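PDB 5TPU: putative uncharacterized protein from Campylobacter jejuni, which is of unknown function but belongs to the WxcM-like family of the cupin clan, a beta-strand-rich fold, and binds thymidine-5'-diphosphate in the crystal. Local coordinates for residues L75-K79 / Y129-L133. The protein carries 3 engineered substitutions. Residue numbers count along the deposited sequence, not the author numbering.
Sequences LNDGK and YDEFL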
# COMPACT_ATOMS: atom_id res chain seq x y z
N LEU A 75 -3.15 20.76 -4.15
CA LEU A 75 -1.84 21.00 -3.57
C LEU A 75 -1.58 22.51 -3.54
O LEU A 75 -2.06 23.24 -4.42
CB LEU A 75 -0.77 20.32 -4.40
CG LEU A 75 -0.77 18.80 -4.53
CD1 LEU A 75 0.25 18.40 -5.59
CD2 LEU A 75 -0.37 18.16 -3.22
N ASN A 76 -0.81 22.94 -2.53
CA ASN A 76 -0.48 24.35 -2.33
C ASN A 76 0.95 24.50 -1.76
O ASN A 76 1.29 23.90 -0.71
CB ASN A 76 -1.51 24.99 -1.41
CG ASN A 76 -1.36 26.49 -1.36
OD1 ASN A 76 -0.30 27.02 -1.09
ND2 ASN A 76 -2.44 27.18 -1.67
N ASP A 77 1.81 25.23 -2.47
CA ASP A 77 3.18 25.33 -2.00
C ASP A 77 3.45 26.63 -1.27
O ASP A 77 4.58 26.86 -0.88
CB ASP A 77 4.20 25.09 -3.09
CG ASP A 77 4.22 26.18 -4.12
OD1 ASP A 77 5.07 26.03 -5.01
OD2 ASP A 77 3.38 27.12 -4.10
N GLY A 78 2.41 27.41 -1.02
CA GLY A 78 2.53 28.71 -0.34
C GLY A 78 2.35 29.81 -1.36
O GLY A 78 1.97 30.92 -1.03
N LYS A 79 2.61 29.46 -2.62
CA LYS A 79 2.66 30.40 -3.72
C LYS A 79 1.62 30.03 -4.75
O LYS A 79 0.80 30.85 -5.13
CB LYS A 79 4.06 30.35 -4.35
CG LYS A 79 4.85 31.63 -4.19
CD LYS A 79 5.09 32.08 -2.76
CE LYS A 79 5.57 33.53 -2.76
NZ LYS A 79 6.27 33.93 -1.50
N TYR A 129 -3.26 27.74 7.92
CA TYR A 129 -2.63 28.11 6.66
C TYR A 129 -1.58 29.19 6.86
O TYR A 129 -0.51 29.12 6.26
CB TYR A 129 -3.70 28.55 5.65
CG TYR A 129 -3.12 28.75 4.29
CD1 TYR A 129 -2.39 27.73 3.68
CD2 TYR A 129 -3.26 29.97 3.61
CE1 TYR A 129 -1.82 27.91 2.44
CE2 TYR A 129 -2.68 30.15 2.37
CZ TYR A 129 -1.96 29.12 1.79
OH TYR A 129 -1.37 29.26 0.56
N ASP A 130 -1.84 30.16 7.74
CA ASP A 130 -0.89 31.26 7.92
C ASP A 130 0.35 30.74 8.62
O ASP A 130 1.45 31.21 8.31
CB ASP A 130 -1.51 32.45 8.65
CG ASP A 130 -2.91 32.75 8.16
OD1 ASP A 130 -3.03 33.54 7.20
OD2 ASP A 130 -3.87 32.12 8.66
N GLU A 131 0.20 29.75 9.49
CA GLU A 131 1.37 29.14 10.08
C GLU A 131 2.22 28.44 9.03
O GLU A 131 3.46 28.45 9.11
CB GLU A 131 0.97 28.17 11.18
CG GLU A 131 2.17 27.66 11.95
CD GLU A 131 1.84 26.55 12.94
OE1 GLU A 131 2.69 25.67 13.08
OE2 GLU A 131 0.77 26.54 13.58
N PHE A 132 1.54 27.81 8.08
CA PHE A 132 2.22 27.17 6.95
C PHE A 132 3.05 28.21 6.17
O PHE A 132 4.23 27.99 5.91
CB PHE A 132 1.20 26.52 5.99
CG PHE A 132 1.78 25.99 4.73
CD1 PHE A 132 2.77 25.02 4.78
CD2 PHE A 132 1.32 26.43 3.52
CE1 PHE A 132 3.28 24.50 3.61
CE2 PHE A 132 1.85 25.92 2.34
CZ PHE A 132 2.81 24.94 2.39
N LEU A 133 2.41 29.31 5.78
CA LEU A 133 3.13 30.39 5.10
C LEU A 133 4.33 30.85 5.92
O LEU A 133 5.46 30.82 5.43
CB LEU A 133 2.20 31.58 4.85
CG LEU A 133 1.04 31.29 3.91
CD1 LEU A 133 0.28 32.58 3.66
CD2 LEU A 133 1.57 30.69 2.62
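Residues 75-79 run off the end of a strand, extended at L75 and N76 and turning from D77 onward, while 129-133 form the first turn of a helix, with L133 N donating to Y129 O at 3.0 Å. The backbones come closest at G78 and L133, whose CA atoms are 5.7 Å apart. G78 has phi/psi of 106/-23°, where a CB would be jammed against the carbonyl O of D77; the conformation by itself accounts for glycine, since an ideal CB would lie 3.7 Å from L133 CD2, a normal packing distance. Two overlapping Asx turns shape the bend: N76 OD1 accepts from G78 N at 2.7 Å, and D77 OD2 from K79 N at 2.9 Å, the latter carboxylate oxygen also accepting from N80 N. N76 OD1 has a second role, receiving the Y129 hydroxyl (OH to OD1, 3.0 Å), so one atom both closes the turn and ties it to the helix. F132, pointing toward the turn, packs obliquely against its backbone, with CZ 3.6 Å from N76 O and CE2 3.7 Å from G78 N. L133 CD2 meets G78 O at 3.7 Å. The joint buries 202 Å², summed over both sides, at the surface of the cupin-type fold. It fastens the C-terminal helix 129-135 to the turn linking antiparallel strands 71-76 and 81-86, and W100 of adjacent strand 99-104 extends the join by packing edge-to-face with Y129.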